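Local coordinates for serine--tRNA ligase (PDB 2DQ0), which catalyses the ATP-dependent attachment of serine to tRNA(Ser), and probably also to tRNA(Sec), as a homodimeric class II aminoacyl-tRNA synthetase, at residues V305-Y310 / E321-N326; R201-R206 / T406-S411; E314-W319 / A374-D379. One frame throughout, in Å; residues are numbered along the deposited sequence.

Contact 1. Residues V305-Y310 / E321-N326; sequences VEQFVY and EKIIRN. With SSA (5'-O-(N-(L-seryl)-sulfamoyl)adenosine), chain G.
Glu306 OE2 accepts a hydrogen bond from N10, the amino nitrogen of the seryl-adenylate analogue SSA, at 2.6 Å. Its carboxylate is engaged twice, since OE1 takes the seryl hydroxyl OG of SSA at 2.7 Å. Strand 301-311, which carries it, pairs antiparallel with strand 273-282, and the two form the strand-loop-strand of motif 2 of class II synthetases; helix 316-333 follows and packs back across the sheet. The geometry shows the reversal: the short strand and helix axes run nearly antiparallel, at 167°, and approach to 10.0 Å. Alternation along the strand then divides the work. Gln307 and Val309 point toward the helix, whereas Glu306 serves the serine end of the ligand pocket beside Thr252, Ala253 and Glu254. Its CG lies anti to the backbone N (chi1 176°), and a bend at chi2 (87°) turns the carboxylate so that each oxygen meets a different polar group of the seryl moiety. With an alanine here both carboxylate oxygens are gone, and the amino group and hydroxyl of the seryl moiety would probably lose these acceptors, loosening recognition of the amino acid. On the helix side the nearest backbones are those of Gln307 and Ile323, 7.2 Å apart between CA atoms. The Gln307 chain, extended beyond CG, brings its amide against the helix, with CD 3.8 Å from Ile323 CB; which way round that amide lies is doubtful. Leu207 of helix 190-209 borders both Gln307 and Asn326. One strand position beyond Phe308, the contact becomes purely apolar, with Val309 CG2 meeting the branch methyl CG2 of Ile323 at 4.1 Å.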
loop_
_atom_site.group_PDB
_atom_site.type_symbol
_atom_site.label_atom_id
_atom_site.label_comp_id
_atom_site.label_asym_id
_atom_site.label_seq_id
_atom_site.Cartn_x
_atom_site.Cartn_y
_atom_site.Cartn_z
ATOM N N VAL A 305 -2.235 -12.504 -5.820
ATOM C CA VAL A 305 -2.119 -13.673 -4.966
ATOM C C VAL A 305 -0.848 -14.322 -5.508
ATOM O O VAL A 305 -0.775 -14.650 -6.697
ATOM C CB VAL A 305 -3.318 -14.609 -5.158
ATOM C CG1 VAL A 305 -3.116 -15.911 -4.386
ATOM C CG2 VAL A 305 -4.579 -13.910 -4.698
ATOM N N GLU A 306 0.147 -14.504 -4.643
ATOM C CA GLU A 306 1.444 -15.034 -5.058
ATOM C C GLU A 306 1.895 -16.363 -4.459
ATOM O O GLU A 306 1.735 -16.602 -3.264
ATOM C CB GLU A 306 2.509 -13.973 -4.740
ATOM C CG GLU A 306 3.940 -14.379 -5.021
ATOM C CD GLU A 306 4.341 -14.090 -6.439
ATOM O OE1 GLU A 306 3.436 -13.963 -7.285
ATOM O OE2 GLU A 306 5.558 -13.997 -6.707
ATOM N N GLN A 307 2.493 -17.208 -5.299
ATOM C CA GLN A 307 3.037 -18.498 -4.861
ATOM C C GLN A 307 4.527 -18.303 -4.609
ATOM O O GLN A 307 5.229 -17.740 -5.455
ATOM C CB GLN A 307 2.936 -19.571 -5.955
ATOM C CG GLN A 307 1.558 -20.018 -6.407
ATOM C CD GLN A 307 1.670 -20.982 -7.574
ATOM O OE1 GLN A 307 1.399 -20.633 -8.735
ATOM N NE2 GLN A 307 2.106 -22.195 -7.279
ATOM N N PHE A 308 5.026 -18.764 -3.468
ATOM C CA PHE A 308 6.459 -18.662 -3.208
ATOM C C PHE A 308 6.909 -19.969 -2.584
ATOM O O PHE A 308 6.232 -20.516 -1.702
ATOM C CB PHE A 308 6.770 -17.495 -2.297
ATOM C CG PHE A 308 8.241 -17.172 -2.196
ATOM C CD1 PHE A 308 9.094 -17.946 -1.394
ATOM C CD2 PHE A 308 8.764 -16.053 -2.858
ATOM C CE1 PHE A 308 10.439 -17.600 -1.250
ATOM C CE2 PHE A 308 10.103 -15.699 -2.724
ATOM C CZ PHE A 308 10.951 -16.471 -1.915
ATOM N N VAL A 309 8.065 -20.449 -3.051
ATOM C CA VAL A 309 8.639 -21.726 -2.645
ATOM C C VAL A 309 10.112 -21.748 -2.247
ATOM O O VAL A 309 10.979 -21.161 -2.910
ATOM C CB VAL A 309 8.468 -22.758 -3.784
ATOM C CG1 VAL A 309 9.180 -24.054 -3.446
ATOM C CG2 VAL A 309 6.997 -23.019 -4.024
ATOM N N TYR A 310 10.378 -22.449 -1.146
ATOM C CA TYR A 310 11.731 -22.651 -0.644
ATOM C C TYR A 310 11.890 -24.146 -0.785
ATOM O O TYR A 310 11.129 -24.893 -0.178
ATOM C CB TYR A 310 11.853 -22.327 0.840
ATOM C CG TYR A 310 11.787 -20.875 1.229
ATOM C CD1 TYR A 310 10.564 -20.203 1.308
ATOM C CD2 TYR A 310 12.941 -20.187 1.597
ATOM C CE1 TYR A 310 10.497 -18.883 1.757
ATOM C CE2 TYR A 310 12.883 -18.861 2.046
ATOM C CZ TYR A 310 11.657 -18.219 2.125
ATOM O OH TYR A 310 11.598 -16.918 2.583
ATOM N N GLU A 321 8.152 -26.482 -12.207
ATOM C CA GLU A 321 7.186 -27.093 -13.069
ATOM C C GLU A 321 5.801 -27.193 -12.433
ATOM O O GLU A 321 4.794 -27.151 -13.136
ATOM C CB GLU A 321 7.714 -28.458 -13.481
ATOM C CG GLU A 321 7.445 -28.778 -14.916
ATOM C CD GLU A 321 8.004 -27.746 -15.866
ATOM O OE1 GLU A 321 9.240 -27.541 -15.873
ATOM O OE2 GLU A 321 7.192 -27.146 -16.610
ATOM N N LYS A 322 5.731 -27.316 -11.109
ATOM C CA LYS A 322 4.423 -27.424 -10.464
ATOM C C LYS A 322 3.710 -26.078 -10.304
ATOM O O LYS A 322 2.488 -25.990 -10.517
ATOM C CB LYS A 322 4.526 -28.061 -9.085
ATOM C CG LYS A 322 4.997 -29.496 -9.037
ATOM C CD LYS A 322 5.017 -29.942 -7.576
ATOM C CE LYS A 322 5.759 -31.245 -7.375
ATOM N NZ LYS A 322 6.043 -31.501 -5.929
ATOM N N ILE A 323 4.450 -25.031 -9.934
ATOM C CA ILE A 323 3.795 -23.753 -9.749
ATOM C C ILE A 323 3.195 -23.201 -11.030
ATOM O O ILE A 323 2.073 -22.664 -10.999
ATOM C CB ILE A 323 4.711 -22.708 -9.071
ATOM C CG1 ILE A 323 5.865 -22.318 -9.977
ATOM C CG2 ILE A 323 5.209 -23.253 -7.743
ATOM C CD1 ILE A 323 6.914 -21.499 -9.237
ATOM N N ILE A 324 3.896 -23.337 -12.155
ATOM C CA ILE A 324 3.333 -22.851 -13.422
ATOM C C ILE A 324 2.033 -23.612 -13.741
ATOM O O ILE A 324 1.082 -23.036 -14.274
ATOM C CB ILE A 324 4.341 -22.988 -14.617
ATOM C CG1 ILE A 324 3.749 -22.377 -15.891
ATOM C CG2 ILE A 324 4.665 -24.446 -14.876
ATOM C CD1 ILE A 324 3.521 -20.877 -15.848
ATOM N N ARG A 325 1.983 -24.896 -13.385
ATOM C CA ARG A 325 0.793 -25.699 -13.631
ATOM C C ARG A 325 -0.296 -25.252 -12.676
ATOM O O ARG A 325 -1.492 -25.319 -12.989
ATOM C CB ARG A 325 1.075 -27.187 -13.412
ATOM C CG ARG A 325 2.158 -27.784 -14.300
ATOM C CD ARG A 325 1.631 -28.210 -15.657
ATOM N NE ARG A 325 2.688 -28.734 -16.528
ATOM C CZ ARG A 325 2.470 -29.193 -17.761
ATOM N NH1 ARG A 325 1.236 -29.195 -18.268
ATOM N NH2 ARG A 325 3.484 -29.647 -18.494
ATOM N N ASN A 326 0.116 -24.811 -11.495
ATOM C CA ASN A 326 -0.851 -24.344 -10.509
ATOM C C ASN A 326 -1.537 -23.114 -11.064
ATOM O O ASN A 326 -2.745 -22.977 -10.914
ATOM C CB ASN A 326 -0.171 -24.019 -9.175
ATOM C CG ASN A 326 0.182 -25.262 -8.377
ATOM O OD1 ASN A 326 0.866 -25.181 -7.366
ATOM N ND2 ASN A 326 -0.283 -26.414 -8.832
HETATM N N10 SSA G . 6.764 -12.214 -8.162
HETATM C CA SSA G . 6.649 -12.478 -9.608
HETATM C CB SSA G . 5.657 -13.575 -9.883
HETATM O OG SSA G . 4.306 -13.156 -9.661
HETATM C C9 SSA G . 6.212 -11.259 -10.413
HETATM O O9 SSA G . 5.863 -10.223 -9.853
HETATM N N8 SSA G . 6.251 -11.372 -11.746
HETATM S S1 SSA G . 5.760 -10.157 -12.677
HETATM O O1S SSA G . 6.662 -9.053 -12.381
HETATM O O2S SSA G . 5.679 -10.696 -14.029
HETATM O "O5'" SSA G . 4.329 -9.819 -12.131
HETATM C "C5'" SSA G . 3.340 -10.830 -12.109
HETATM C "C4'" SSA G . 2.096 -10.407 -12.825
HETATM O "O4'" SSA G . 1.510 -9.253 -12.192
HETATM C "C3'" SSA G . 2.209 -10.000 -14.281
HETATM O "O3'" SSA G . 2.308 -11.151 -15.094
HETATM C "C2'" SSA G . 0.858 -9.328 -14.455
HETATM O "O2'" SSA G . -0.231 -10.217 -14.505
HETATM C "C1'" SSA G . 0.792 -8.503 -13.162
HETATM N N9 SSA G . 1.443 -7.199 -13.250
HETATM C C8 SSA G . 2.793 -6.885 -13.229
HETATM N N7 SSA G . 3.034 -5.604 -13.332
HETATM C C5 SSA G . 1.769 -5.032 -13.432
HETATM C C6 SSA G . 1.330 -3.690 -13.583
HETATM N N6 SSA G . 2.163 -2.656 -13.655
HETATM N N1 SSA G . -0.017 -3.455 -13.637
HETATM C C2 SSA G . -0.859 -4.508 -13.552
HETATM N N3 SSA G . -0.559 -5.820 -13.415
HETATM C C4 SSA G . 0.780 -6.010 -13.375
#

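Contact 2. Residues R201-R206 / T406-S411; sequences RFALDR and TAIATS. With SSA (5'-O-(N-(L-seryl)-sulfamoyl)adenosine), chain G.
Between Thr406 and Ser411 the chain carries two kinds of contact: Ala407 and Ile408 meet Ala203 and Phe202 of helix 190-209, while Thr406, Ala409 and Ser411 meet SSA. This passage, where a strand leads into helix 410-420, belongs to motif 3 of the class II fold; helix 190-209 is the long motif 1 helix, and its Arg201 and Leu204 pack on Leu197 of the second subunit. At Thr406, OG1 donates to the seryl OG of SSA at 2.8 Å; Ser373 N is a second partner of that hydroxyl. Ala407 turns the corner. It and Ile408 both face Val305, a classic beta bulge, and the Ala407 backbone (phi -101°, psi -64°) departs from strand values accordingly. Its CB comes to 4.2 Å from Ala203 CB, a spacing that depends on two small side chains. Ile408 reaches further: CG1 lies beside its backbone N (chi1 -70°) and the chain extends from there, carrying CD1 to 3.8 Å from Ala203 CB. The same methyl meets Phe202 CD2, also at 3.8 Å, arriving at the ring edge near its plane, with the two side chains crossing at about a right angle. Elsewhere on its rim Phe202 places CE1 over the guanidinium face of Arg206. Leu330 of helix 316-333 touches both Phe202 and Ile408. Ala409, at the N-cap position, sets CB 3.4 Å from the ribose O4' of SSA. Just after Thr410, on helix 410-420, Ser411 donates through OG to adenine N3 of SSA at 2.9 Å.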
loop_
_atom_site.group_PDB
_atom_site.type_symbol
_atom_site.label_atom_id
_atom_site.label_comp_id
_atom_site.label_asym_id
_atom_site.label_seq_id
_atom_site.Cartn_x
_atom_site.Cartn_y
_atom_site.Cartn_z
ATOM N N ARG A 201 -9.802 -14.638 -3.330
ATOM C CA ARG A 201 -10.280 -15.795 -2.579
ATOM C C ARG A 201 -10.162 -17.106 -3.352
ATOM O O ARG A 201 -9.710 -18.112 -2.808
ATOM C CB ARG A 201 -11.737 -15.612 -2.139
ATOM C CG ARG A 201 -11.913 -14.901 -0.801
ATOM C CD ARG A 201 -10.972 -15.442 0.292
ATOM N NE ARG A 201 -11.181 -16.842 0.687
ATOM C CZ ARG A 201 -12.072 -17.250 1.592
ATOM N NH1 ARG A 201 -12.170 -18.540 1.883
ATOM N NH2 ARG A 201 -12.872 -16.372 2.202
ATOM N N PHE A 202 -10.573 -17.096 -4.613
ATOM C CA PHE A 202 -10.472 -18.284 -5.454
ATOM C C PHE A 202 -9.010 -18.758 -5.501
ATOM O O PHE A 202 -8.705 -19.889 -5.127
ATOM C CB PHE A 202 -10.991 -17.950 -6.851
ATOM C CG PHE A 202 -10.672 -18.971 -7.886
ATOM C CD1 PHE A 202 -11.168 -20.262 -7.789
ATOM C CD2 PHE A 202 -9.881 -18.635 -8.982
ATOM C CE1 PHE A 202 -10.878 -21.206 -8.775
ATOM C CE2 PHE A 202 -9.584 -19.571 -9.978
ATOM C CZ PHE A 202 -10.081 -20.855 -9.877
ATOM N N ALA A 203 -8.104 -17.883 -5.932
ATOM C CA ALA A 203 -6.686 -18.232 -6.006
ATOM C C ALA A 203 -6.225 -18.749 -4.665
ATOM O O ALA A 203 -5.622 -19.809 -4.558
ATOM C CB ALA A 203 -5.857 -17.015 -6.388
ATOM N N LEU A 204 -6.515 -17.963 -3.643
ATOM C CA LEU A 204 -6.154 -18.287 -2.278
ATOM C C LEU A 204 -6.611 -19.682 -1.869
ATOM O O LEU A 204 -5.826 -20.461 -1.342
ATOM C CB LEU A 204 -6.770 -17.253 -1.351
ATOM C CG LEU A 204 -5.905 -16.764 -0.206
ATOM C CD1 LEU A 204 -4.435 -16.668 -0.618
ATOM C CD2 LEU A 204 -6.430 -15.407 0.203
ATOM N N ASP A 205 -7.880 -19.988 -2.124
ATOM C CA ASP A 205 -8.458 -21.277 -1.765
ATOM C C ASP A 205 -7.755 -22.459 -2.414
ATOM O O ASP A 205 -7.372 -23.432 -1.754
ATOM C CB ASP A 205 -9.948 -21.307 -2.135
ATOM C CG ASP A 205 -10.825 -20.605 -1.104
ATOM O OD1 ASP A 205 -10.325 -20.180 -0.031
ATOM O OD2 ASP A 205 -12.034 -20.479 -1.363
ATOM N N ARG A 206 -7.581 -22.372 -3.718
ATOM C CA ARG A 206 -6.948 -23.444 -4.434
ATOM C C ARG A 206 -5.513 -23.732 -3.993
ATOM O O ARG A 206 -5.150 -24.892 -3.841
ATOM C CB ARG A 206 -6.994 -23.160 -5.929
ATOM C CG ARG A 206 -7.719 -24.226 -6.698
ATOM C CD ARG A 206 -9.153 -24.286 -6.271
ATOM N NE ARG A 206 -10.009 -24.707 -7.371
ATOM C CZ ARG A 206 -11.335 -24.600 -7.353
ATOM N NH1 ARG A 206 -11.963 -24.093 -6.286
ATOM N NH2 ARG A 206 -12.039 -24.966 -8.417
ATOM N N THR A 406 3.072 -16.178 -10.132
ATOM C CA THR A 406 1.795 -15.538 -9.980
ATOM C C THR A 406 0.769 -16.652 -9.828
ATOM O O THR A 406 0.894 -17.698 -10.466
ATOM C CB THR A 406 1.416 -14.771 -11.261
ATOM O OG1 THR A 406 2.532 -13.992 -11.696
ATOM C CG2 THR A 406 0.207 -13.871 -11.016
ATOM N N ALA A 407 -0.214 -16.451 -8.962
ATOM C CA ALA A 407 -1.322 -17.399 -8.886
ATOM C C ALA A 407 -2.302 -16.554 -9.704
ATOM O O ALA A 407 -2.698 -16.925 -10.793
ATOM C CB ALA A 407 -1.819 -17.574 -7.471
ATOM N N ILE A 408 -2.663 -15.389 -9.184
ATOM C CA ILE A 408 -3.536 -14.477 -9.919
ATOM C C ILE A 408 -3.257 -13.010 -9.603
ATOM O O ILE A 408 -3.293 -12.580 -8.449
ATOM C CB ILE A 408 -5.023 -14.682 -9.618
ATOM C CG1 ILE A 408 -5.512 -15.992 -10.216
ATOM C CG2 ILE A 408 -5.832 -13.505 -10.200
ATOM C CD1 ILE A 408 -7.025 -16.252 -9.960
ATOM N N ALA A 409 -2.963 -12.237 -10.629
ATOM C CA ALA A 409 -2.770 -10.819 -10.416
ATOM C C ALA A 409 -4.147 -10.366 -10.926
ATOM O O ALA A 409 -4.435 -10.471 -12.117
ATOM C CB ALA A 409 -1.623 -10.305 -11.288
ATOM N N THR A 410 -5.005 -9.905 -10.021
ATOM C CA THR A 410 -6.381 -9.518 -10.378
ATOM C C THR A 410 -6.519 -8.529 -11.528
ATOM O O THR A 410 -7.407 -8.671 -12.360
ATOM C CB THR A 410 -7.161 -8.961 -9.161
ATOM O OG1 THR A 410 -6.617 -7.700 -8.778
ATOM C CG2 THR A 410 -7.065 -9.896 -7.984
ATOM N N SER A 411 -5.657 -7.520 -11.562
ATOM C CA SER A 411 -5.679 -6.516 -12.626
ATOM C C SER A 411 -5.866 -7.192 -14.001
ATOM O O SER A 411 -6.897 -7.042 -14.658
ATOM C CB SER A 411 -4.357 -5.742 -12.618
ATOM O OG SER A 411 -3.256 -6.658 -12.591
HETATM N N10 SSA G . 6.764 -12.214 -8.162
HETATM C CA SSA G . 6.649 -12.478 -9.608
HETATM C CB SSA G . 5.657 -13.575 -9.883
HETATM O OG SSA G . 4.306 -13.156 -9.661
HETATM C C9 SSA G . 6.212 -11.259 -10.413
HETATM O O9 SSA G . 5.863 -10.223 -9.853
HETATM N N8 SSA G . 6.251 -11.372 -11.746
HETATM S S1 SSA G . 5.760 -10.157 -12.677
HETATM O O1S SSA G . 6.662 -9.053 -12.381
HETATM O O2S SSA G . 5.679 -10.696 -14.029
HETATM O "O5'" SSA G . 4.329 -9.819 -12.131
HETATM C "C5'" SSA G . 3.340 -10.830 -12.109
HETATM C "C4'" SSA G . 2.096 -10.407 -12.825
HETATM O "O4'" SSA G . 1.510 -9.253 -12.192
HETATM C "C3'" SSA G . 2.209 -10.000 -14.281
HETATM O "O3'" SSA G . 2.308 -11.151 -15.094
HETATM C "C2'" SSA G . 0.858 -9.328 -14.455
HETATM O "O2'" SSA G . -0.231 -10.217 -14.505
HETATM C "C1'" SSA G . 0.792 -8.503 -13.162
HETATM N N9 SSA G . 1.443 -7.199 -13.250
HETATM C C8 SSA G . 2.793 -6.885 -13.229
HETATM N N7 SSA G . 3.034 -5.604 -13.332
HETATM C C5 SSA G . 1.769 -5.032 -13.432
HETATM C C6 SSA G . 1.330 -3.690 -13.583
HETATM N N6 SSA G . 2.163 -2.656 -13.655
HETATM N N1 SSA G . -0.017 -3.455 -13.637
HETATM C C2 SSA G . -0.859 -4.508 -13.552
HETATM N N3 SSA G . -0.559 -5.820 -13.415
HETATM C C4 SSA G . 0.780 -6.010 -13.375
#

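Contact 3. Residues E314-W319 / A374-D379; sequences EESWEW and ASNCTD
The first turn of helix 316-333 faces strand 367-376 near Asn376, with Ser316 CA and Asn376 CA 6.9 Å apart, the shortest CA spacing between the two segments. Asn376 carries most of the contact. Its CG stands anti to the backbone N, and its amide reaches over one face of the Trp317 indole, where ND2 sits 3.0 Å above the ring plane and over its centre. The ring and amide planes are inclined by 57°, so the amide is not stacked flat but tilts its nitrogen toward the pi surface. Behind it, Asn376 CB makes an off-centre CH-pi contact, 4.2 Å from the centroid of the six-membered ring of Trp317. ND2 also gives a weak hydrogen bond to Ser316 OG at 3.3 Å. That hydroxyl has stronger company: it is bonded to His401 ND1 on the adjacent strand 398-406 and to Pro313 O just ahead of the helix. The other end of the amide builds an Asx turn beside the mainly antiparallel sheet of the class II core, in which Asn376 OD1 accepts from Thr378 N at 2.9 Å with an N-H...O angle of 164°. The donor approaches from above the carbonyl plane, 40° out of it. One amide therefore serves two ends, its oxygen folding the chain back on itself in the Asx turn and its nitrogen directed at the helix, which limits its freedom to turn over. The indole has a further aromatic neighbour in His111, met edge-to-face. From within the turn, Thr378 OG1 comes obliquely to 4.3 Å from Trp317 CZ2.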
loop_
_atom_site.group_PDB
_atom_site.type_symbol
_atom_site.label_atom_id
_atom_site.label_comp_id
_atom_site.label_asym_id
_atom_site.label_seq_id
_atom_site.Cartn_x
_atom_site.Cartn_y
_atom_site.Cartn_z
ATOM N N GLU A 314 17.890 -29.769 -5.235
ATOM C CA GLU A 314 17.556 -30.968 -6.003
ATOM C C GLU A 314 16.056 -31.122 -6.291
ATOM O O GLU A 314 15.646 -32.012 -7.041
ATOM C CB GLU A 314 18.076 -32.214 -5.260
ATOM C CG GLU A 314 19.498 -32.073 -4.673
ATOM C CD GLU A 314 19.538 -31.294 -3.343
ATOM O OE1 GLU A 314 20.628 -30.796 -2.953
ATOM O OE2 GLU A 314 18.479 -31.195 -2.679
ATOM N N GLU A 315 15.237 -30.250 -5.709
ATOM C CA GLU A 315 13.781 -30.299 -5.904
ATOM C C GLU A 315 13.182 -29.068 -6.645
ATOM O O GLU A 315 12.013 -29.079 -7.066
ATOM C CB GLU A 315 13.101 -30.409 -4.534
ATOM C CG GLU A 315 13.376 -31.681 -3.768
ATOM C CD GLU A 315 12.839 -32.901 -4.486
ATOM O OE1 GLU A 315 11.742 -32.807 -5.075
ATOM O OE2 GLU A 315 13.507 -33.957 -4.454
ATOM N N SER A 316 13.991 -28.022 -6.812
ATOM C CA SER A 316 13.521 -26.776 -7.399
ATOM C C SER A 316 12.945 -26.842 -8.801
ATOM O O SER A 316 11.866 -26.287 -9.059
ATOM C CB SER A 316 14.618 -25.709 -7.311
ATOM O OG SER A 316 15.706 -26.012 -8.152
ATOM N N TRP A 317 13.636 -27.524 -9.704
ATOM C CA TRP A 317 13.137 -27.625 -11.062
ATOM C C TRP A 317 11.799 -28.348 -11.090
ATOM O O TRP A 317 10.931 -28.044 -11.913
ATOM C CB TRP A 317 14.164 -28.313 -11.965
ATOM C CG TRP A 317 15.358 -27.460 -12.136
ATOM C CD1 TRP A 317 16.586 -27.650 -11.579
ATOM C CD2 TRP A 317 15.396 -26.167 -12.753
ATOM N NE1 TRP A 317 17.387 -26.550 -11.793
ATOM C CE2 TRP A 317 16.682 -25.625 -12.512
ATOM C CE3 TRP A 317 14.465 -25.409 -13.479
ATOM C CZ2 TRP A 317 17.060 -24.363 -12.969
ATOM C CZ3 TRP A 317 14.846 -24.145 -13.935
ATOM C CH2 TRP A 317 16.132 -23.639 -13.676
ATOM N N GLU A 318 11.607 -29.291 -10.183
ATOM C CA GLU A 318 10.337 -29.986 -10.168
ATOM C C GLU A 318 9.259 -29.022 -9.652
ATOM O O GLU A 318 8.117 -29.028 -10.129
ATOM C CB GLU A 318 10.424 -31.204 -9.270
ATOM C CG GLU A 318 9.303 -32.193 -9.490
ATOM C CD GLU A 318 9.311 -33.288 -8.456
ATOM O OE1 GLU A 318 10.423 -33.663 -8.009
ATOM O OE2 GLU A 318 8.212 -33.771 -8.102
ATOM N N TRP A 319 9.627 -28.195 -8.672
ATOM C CA TRP A 319 8.693 -27.224 -8.119
ATOM C C TRP A 319 8.308 -26.189 -9.162
ATOM O O TRP A 319 7.125 -25.837 -9.308
ATOM C CB TRP A 319 9.297 -26.539 -6.892
ATOM C CG TRP A 319 8.890 -27.260 -5.660
ATOM C CD1 TRP A 319 9.694 -27.998 -4.827
ATOM C CD2 TRP A 319 7.548 -27.492 -5.231
ATOM N NE1 TRP A 319 8.929 -28.689 -3.924
ATOM C CE2 TRP A 319 7.607 -28.402 -4.146
ATOM C CE3 TRP A 319 6.293 -27.025 -5.665
ATOM C CZ2 TRP A 319 6.462 -28.860 -3.486
ATOM C CZ3 TRP A 319 5.148 -27.479 -5.008
ATOM C CH2 TRP A 319 5.242 -28.391 -3.928
ATOM N N ALA A 374 6.260 -17.393 -13.687
ATOM C CA ALA A 374 6.750 -18.417 -12.750
ATOM C C ALA A 374 8.264 -18.529 -12.930
ATOM O O ALA A 374 8.748 -18.885 -13.995
ATOM C CB ALA A 374 6.087 -19.760 -13.031
ATOM N N SER A 375 9.012 -18.238 -11.879
ATOM C CA SER A 375 10.466 -18.280 -11.960
ATOM C C SER A 375 11.128 -19.261 -11.002
ATOM O O SER A 375 10.647 -19.505 -9.893
ATOM C CB SER A 375 11.038 -16.890 -11.653
ATOM O OG SER A 375 10.444 -15.892 -12.462
ATOM N N ASN A 376 12.232 -19.845 -11.437
ATOM C CA ASN A 376 12.990 -20.680 -10.542
ATOM C C ASN A 376 14.198 -19.778 -10.294
ATOM O O ASN A 376 14.984 -19.466 -11.203
ATOM C CB ASN A 376 13.435 -21.984 -11.183
ATOM C CG ASN A 376 14.264 -22.835 -10.228
ATOM O OD1 ASN A 376 14.694 -22.364 -9.161
ATOM N ND2 ASN A 376 14.502 -24.084 -10.606
ATOM N N CYS A 377 14.339 -19.328 -9.065
ATOM C CA CYS A 377 15.440 -18.437 -8.778
ATOM C C CYS A 377 16.714 -19.107 -8.333
ATOM O O CYS A 377 17.681 -18.414 -8.000
ATOM C CB CYS A 377 14.997 -17.406 -7.745
ATOM S SG CYS A 377 13.693 -16.365 -8.392
ATOM N N THR A 378 16.728 -20.444 -8.312
ATOM C CA THR A 378 17.934 -21.149 -7.903
ATOM C C THR A 378 18.338 -20.614 -6.526
ATOM O O THR A 378 17.477 -20.425 -5.658
ATOM C CB THR A 378 19.044 -20.888 -8.958
ATOM O OG1 THR A 378 18.690 -21.571 -10.161
ATOM C CG2 THR A 378 20.396 -21.366 -8.497
ATOM N N ASP A 379 19.630 -20.347 -6.341
ATOM C CA ASP A 379 20.142 -19.819 -5.086
ATOM C C ASP A 379 20.498 -18.340 -5.171
ATOM O O ASP A 379 21.235 -17.840 -4.322
ATOM C CB ASP A 379 21.396 -20.596 -4.658
ATOM C CG ASP A 379 22.559 -20.464 -5.649
ATOM O OD1 ASP A 379 23.650 -20.986 -5.344
ATOM O OD2 ASP A 379 22.405 -19.855 -6.727
#

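All three contacts reach the same mixed, largely antiparallel sheet of the catalytic core. Contacts 1 and 2, with centres 11 Å apart, join directly where strands 301-311 and 408-409 pair: Val305 N lies 2.8 Å from Ile408 O, and Val305 O lies 2.9 Å from Ala407 N, both probable hydrogen bonds. Together they bring Glu306 and Thr406 to the same seryl hydroxyl of SSA. Contact 3 shares helix 316-333 with contact 1, centres 10 Å apart; Val309 CG1 packs on Trp319 CG at 3.9 Å, and Ile323 CG1 on Ala374 CB at 4.0 Å. It is more remote from the pocket, the Asn376 side chain being about 12 Å from SSA, and does not touch contact 2.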